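Local atomic coordinates of type IV secretion system protein DotB (Yersinia pseudotuberculosis IP 31758, PDB entry 6GEF), a protein that probably hydrolyses ATP as a hexameric GspE-family AAA+ ATPase of a type IVb secretion system. Residues N171-A183 and F194-I208. Residues are numbered along the deposited sequence; the frame is centred on the assembly and turned at random.
Sequences NQMCPDNGIVMVA and FSSIIRYIMENDTPI
Val182 meets Phe194 where strand 179-183 faces residues 194-203 of helix 187-203, the axes of these short segments 11.3 Å apart at closest approach and their N-to-C directions 143° apart, nearer antiparallel than parallel. The CA atoms of Asp176 and Ile208, 5.2 Å apart, mark where the loops leading out of helix 167-172 and helix 187-203 draw together. Val182 CG1 lies 3.7 Å from the centroid of the Phe194 ring, 27° off its normal, which makes a CH-pi contact over one face; Val180 O approaches the ring edge near CZ. In the loop, Cys174 is buried: with SG beside its own backbone N, the sulfur packs 3.4 Å from Ile201 CG1 and also touches Ile197 CG2, while its CB packs on Ile208 CD1 and also comes near Thr206 OG1. The bend of Met173 at chi3 (71°) lays both SD and CE against Ile197 CD1. Nearer the surface, Tyr200 OH donates a 2.6 Å hydrogen bond to Asn171 OD1, which sits at the ring edge. The loop that joins strand 179-183 to helix 187-203 has the pattern of a Walker A P-loop, consistent with the nucleotide-binding core of a P-loop NTPase. Strand 179-183 lies between strands 284-288 and 320-330 of the mixed sheet; Phe194 stacks on Phe285 and touches Thr287 of the former, and Met173 packs on Phe322 and Met324 of the latter.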
loop_
_atom_site.group_PDB
_atom_site.type_symbol
_atom_site.label_atom_id
_atom_site.label_comp_id
_atom_site.label_asym_id
_atom_site.label_seq_id
_atom_site.Cartn_x
_atom_site.Cartn_y
_atom_site.Cartn_z
ATOM N N ASN A 171 47.101 19.186 -7.608
ATOM C CA ASN A 171 46.825 20.558 -7.198
ATOM C C ASN A 171 45.608 21.124 -7.921
ATOM O O ASN A 171 44.779 21.804 -7.314
ATOM C CB ASN A 171 48.056 21.429 -7.440
ATOM C CG ASN A 171 49.182 21.123 -6.468
ATOM O OD1 ASN A 171 48.967 20.586 -5.378
ATOM N ND2 ASN A 171 50.404 21.449 -6.875
ATOM N N GLN A 172 45.490 20.850 -9.211
ATOM C CA GLN A 172 44.276 21.197 -9.938
ATOM C C GLN A 172 43.053 20.502 -9.343
ATOM O O GLN A 172 41.949 21.057 -9.303
ATOM C CB GLN A 172 44.393 20.870 -11.417
ATOM C CG GLN A 172 45.525 21.588 -12.136
ATOM C CD GLN A 172 45.535 21.291 -13.625
ATOM O OE1 GLN A 172 44.510 21.082 -14.252
ATOM N NE2 GLN A 172 46.719 21.284 -14.210
ATOM N N MET A 173 43.252 19.284 -8.838
ATOM C CA MET A 173 42.146 18.469 -8.329
ATOM C C MET A 173 41.822 18.738 -6.846
ATOM O O MET A 173 40.998 18.068 -6.281
ATOM C CB MET A 173 42.459 16.989 -8.532
ATOM C CG MET A 173 42.517 16.570 -9.986
ATOM S SD MET A 173 42.776 14.804 -10.210
ATOM C CE MET A 173 41.172 14.177 -9.672
ATOM N N CYS A 174 42.472 19.752 -6.257
ATOM C CA CYS A 174 42.220 20.145 -4.886
ATOM C C CYS A 174 41.742 21.590 -4.805
ATOM O O CYS A 174 42.412 22.441 -4.219
ATOM C CB CYS A 174 43.492 19.959 -4.033
ATOM S SG CYS A 174 44.091 18.266 -3.966
ATOM N N PRO A 175 40.578 21.877 -5.380
ATOM C CA PRO A 175 39.925 23.162 -5.084
ATOM C C PRO A 175 39.389 23.162 -3.662
ATOM O O PRO A 175 38.943 22.146 -3.140
ATOM C CB PRO A 175 38.781 23.227 -6.110
ATOM C CG PRO A 175 38.511 21.783 -6.449
ATOM C CD PRO A 175 39.831 21.079 -6.374
ATOM N N ASP A 176 39.395 24.325 -3.027
ATOM C CA ASP A 176 38.685 24.533 -1.779
ATOM C C ASP A 176 37.184 24.623 -1.982
ATOM O O ASP A 176 36.471 24.953 -1.011
ATOM C CB ASP A 176 39.227 25.788 -1.073
ATOM C CG ASP A 176 38.961 27.039 -1.871
ATOM O OD1 ASP A 176 38.296 26.981 -2.960
ATOM O OD2 ASP A 176 39.374 28.124 -1.365
ATOM N N ASN A 177 36.652 24.378 -3.155
ATOM C CA ASN A 177 35.237 24.557 -3.444
ATOM C C ASN A 177 34.844 23.680 -4.614
ATOM O O ASN A 177 35.693 23.274 -5.423
ATOM C CB ASN A 177 34.893 26.032 -3.749
ATOM C CG ASN A 177 35.667 26.562 -4.943
ATOM O OD1 ASN A 177 35.492 26.113 -6.071
ATOM N ND2 ASN A 177 36.590 27.516 -4.684
ATOM N N GLY A 178 33.567 23.350 -4.683
ATOM C CA GLY A 178 33.023 22.652 -5.824
ATOM C C GLY A 178 33.263 21.157 -5.793
ATOM O O GLY A 178 33.675 20.580 -4.791
ATOM N N ILE A 179 33.032 20.536 -6.936
ATOM C CA ILE A 179 32.978 19.091 -7.061
ATOM C C ILE A 179 34.131 18.656 -7.973
ATOM O O ILE A 179 34.235 19.104 -9.114
ATOM C CB ILE A 179 31.643 18.625 -7.647
ATOM C CG1 ILE A 179 30.484 19.070 -6.742
ATOM C CG2 ILE A 179 31.612 17.119 -7.791
ATOM C CD1 ILE A 179 29.106 18.793 -7.337
ATOM N N VAL A 180 35.000 17.788 -7.446
ATOM C CA VAL A 180 35.960 17.055 -8.250
ATOM C C VAL A 180 35.409 15.649 -8.479
ATOM O O VAL A 180 35.070 14.945 -7.523
ATOM C CB VAL A 180 37.323 16.991 -7.544
ATOM C CG1 VAL A 180 38.352 16.272 -8.417
ATOM C CG2 VAL A 180 37.806 18.394 -7.201
ATOM N N MET A 181 35.336 15.250 -9.746
ATOM C CA MET A 181 34.771 13.971 -10.134
ATOM C C MET A 181 35.855 13.188 -10.889
ATOM O O MET A 181 36.484 13.725 -11.812
ATOM C CB MET A 181 33.552 14.149 -11.037
ATOM C CG MET A 181 32.444 14.958 -10.382
ATOM S SD MET A 181 31.318 15.805 -11.537
ATOM C CE MET A 181 30.600 14.446 -12.354
ATOM N N VAL A 182 36.051 11.927 -10.511
ATOM C CA VAL A 182 36.808 10.977 -11.279
ATOM C C VAL A 182 35.821 9.923 -11.785
ATOM O O VAL A 182 35.111 9.300 -11.021
ATOM C CB VAL A 182 37.959 10.321 -10.485
ATOM C CG1 VAL A 182 38.717 11.398 -9.710
ATOM C CG2 VAL A 182 37.439 9.284 -9.549
ATOM N N ALA A 183 35.797 9.709 -13.100
ATOM C CA ALA A 183 34.888 8.818 -13.762
ATOM C C ALA A 183 35.614 7.551 -14.205
ATOM O O ALA A 183 36.837 7.463 -14.206
ATOM C CB ALA A 183 34.244 9.495 -14.960
ATOM N N PHE A 194 41.392 8.649 -5.687
ATOM C CA PHE A 194 40.914 9.582 -4.666
ATOM C C PHE A 194 41.613 9.397 -3.338
ATOM O O PHE A 194 41.885 10.362 -2.638
ATOM C CB PHE A 194 39.382 9.443 -4.486
ATOM C CG PHE A 194 38.579 10.408 -5.319
ATOM C CD1 PHE A 194 39.061 11.640 -5.636
ATOM C CD2 PHE A 194 37.352 10.042 -5.823
ATOM C CE1 PHE A 194 38.330 12.520 -6.401
ATOM C CE2 PHE A 194 36.596 10.896 -6.595
ATOM C CZ PHE A 194 37.092 12.143 -6.881
ATOM N N SER A 195 41.951 8.161 -2.997
ATOM C CA SER A 195 42.725 7.900 -1.783
ATOM C C SER A 195 44.090 8.537 -1.879
ATOM O O SER A 195 44.537 9.212 -0.945
ATOM C CB SER A 195 42.808 6.390 -1.536
ATOM O OG SER A 195 43.355 5.725 -2.654
ATOM N N SER A 196 44.795 8.319 -2.976
ATOM C CA SER A 196 46.091 8.982 -3.181
ATOM C C SER A 196 45.944 10.490 -3.066
ATOM O O SER A 196 46.719 11.144 -2.368
ATOM C CB SER A 196 46.670 8.587 -4.544
ATOM O OG SER A 196 47.135 7.250 -4.520
ATOM N N ILE A 197 44.948 11.056 -3.736
ATOM C CA ILE A 197 44.743 12.504 -3.683
ATOM C C ILE A 197 44.505 12.978 -2.235
ATOM O O ILE A 197 44.951 14.041 -1.839
ATOM C CB ILE A 197 43.592 12.938 -4.608
ATOM C CG1 ILE A 197 43.961 12.717 -6.070
ATOM C CG2 ILE A 197 43.238 14.396 -4.363
ATOM C CD1 ILE A 197 42.981 13.301 -7.070
ATOM N N ILE A 198 43.827 12.159 -1.444
ATOM C CA ILE A 198 43.514 12.525 -0.076
ATOM C C ILE A 198 44.771 12.436 0.822
ATOM O O ILE A 198 44.964 13.277 1.696
ATOM C CB ILE A 198 42.357 11.679 0.472
ATOM C CG1 ILE A 198 41.054 12.068 -0.209
ATOM C CG2 ILE A 198 42.225 11.833 1.972
ATOM C CD1 ILE A 198 39.838 11.251 0.155
ATOM N N ARG A 199 45.600 11.417 0.622
ATOM C CA ARG A 199 46.837 11.317 1.343
ATOM C C ARG A 199 47.748 12.489 0.997
ATOM O O ARG A 199 48.411 13.086 1.872
ATOM C CB ARG A 199 47.521 9.981 1.085
ATOM C CG ARG A 199 48.542 9.983 -0.034
ATOM C CD ARG A 199 49.513 8.856 0.104
ATOM N NE ARG A 199 50.520 9.089 1.151
ATOM C CZ ARG A 199 51.633 8.372 1.280
ATOM N NH1 ARG A 199 51.888 7.351 0.473
ATOM N NH2 ARG A 199 52.510 8.678 2.214
ATOM N N TYR A 200 47.880 12.811 -0.289
ATOM C CA TYR A 200 48.557 14.032 -0.700
ATOM C C TYR A 200 48.004 15.252 0.030
ATOM O O TYR A 200 48.766 16.059 0.577
ATOM C CB TYR A 200 48.441 14.219 -2.213
ATOM C CG TYR A 200 49.048 15.511 -2.714
ATOM C CD1 TYR A 200 50.438 15.691 -2.765
ATOM C CD2 TYR A 200 48.232 16.542 -3.183
ATOM C CE1 TYR A 200 50.981 16.861 -3.217
ATOM C CE2 TYR A 200 48.762 17.735 -3.616
ATOM C CZ TYR A 200 50.149 17.890 -3.653
ATOM O OH TYR A 200 50.705 19.050 -4.147
ATOM N N ILE A 201 46.679 15.372 0.077
ATOM C CA ILE A 201 46.060 16.521 0.722
ATOM C C ILE A 201 46.484 16.612 2.178
ATOM O O ILE A 201 46.936 17.671 2.641
ATOM C CB ILE A 201 44.521 16.472 0.579
ATOM C CG1 ILE A 201 44.101 16.990 -0.790
ATOM C CG2 ILE A 201 43.844 17.274 1.682
ATOM C CD1 ILE A 201 42.602 16.980 -0.999
ATOM N N MET A 202 46.362 15.519 2.910
ATOM C CA MET A 202 46.729 15.512 4.332
ATOM C C MET A 202 48.222 15.819 4.529
ATOM O O MET A 202 48.577 16.563 5.431
ATOM C CB MET A 202 46.387 14.168 4.960
ATOM C CG MET A 202 44.930 13.833 4.994
ATOM S SD MET A 202 44.598 12.193 5.665
ATOM C CE MET A 202 44.854 12.528 7.416
ATOM N N GLU A 203 49.058 15.297 3.644
ATOM C CA GLU A 203 50.503 15.350 3.885
ATOM C C GLU A 203 51.123 16.684 3.448
ATOM O O GLU A 203 52.069 17.140 4.062
ATOM C CB GLU A 203 51.205 14.198 3.173
ATOM C CG GLU A 203 50.989 12.845 3.815
ATOM C CD GLU A 203 51.600 11.713 3.026
ATOM O OE1 GLU A 203 51.783 10.611 3.590
ATOM O OE2 GLU A 203 51.907 11.927 1.811
ATOM N N ASN A 204 50.536 17.321 2.443
ATOM C CA ASN A 204 51.101 18.533 1.853
ATOM C C ASN A 204 50.222 19.734 2.169
ATOM O O ASN A 204 49.125 19.600 2.691
ATOM C CB ASN A 204 51.245 18.363 0.326
ATOM C CG ASN A 204 52.185 17.264 -0.075
ATOM O OD1 ASN A 204 52.011 16.110 0.335
ATOM N ND2 ASN A 204 53.151 17.597 -0.889
ATOM N N ASP A 205 50.739 20.916 1.865
ATOM C CA ASP A 205 50.003 22.161 2.024
ATOM C C ASP A 205 49.180 22.356 0.743
ATOM O O ASP A 205 49.704 22.704 -0.307
ATOM C CB ASP A 205 50.957 23.333 2.272
ATOM C CG ASP A 205 50.233 24.629 2.531
ATOM O OD1 ASP A 205 49.061 24.751 2.178
ATOM O OD2 ASP A 205 50.837 25.582 3.032
ATOM N N THR A 206 47.869 22.208 0.877
ATOM C CA THR A 206 46.938 22.275 -0.241
ATOM C C THR A 206 45.815 23.246 0.122
ATOM O O THR A 206 45.555 23.504 1.279
ATOM C CB THR A 206 46.340 20.886 -0.528
ATOM O OG1 THR A 206 45.296 20.983 -1.496
ATOM C CG2 THR A 206 45.762 20.258 0.709
ATOM N N PRO A 207 45.126 23.784 -0.891
ATOM C CA PRO A 207 43.906 24.538 -0.622
ATOM C C PRO A 207 42.918 23.826 0.317
ATOM O O PRO A 207 42.162 24.486 1.008
ATOM C CB PRO A 207 43.306 24.743 -2.024
ATOM C CG PRO A 207 44.441 24.671 -2.939
ATOM C CD PRO A 207 45.390 23.684 -2.350
ATOM N N ILE A 208 42.916 22.488 0.322
ATOM C CA ILE A 208 41.966 21.720 1.096
ATOM C C ILE A 208 42.626 21.323 2.404
ATOM O O ILE A 208 43.587 20.556 2.409
ATOM C CB ILE A 208 41.478 20.477 0.305
ATOM C CG1 ILE A 208 40.587 20.933 -0.856
ATOM C CG2 ILE A 208 40.758 19.498 1.207
ATOM C CD1 ILE A 208 40.136 19.762 -1.729
#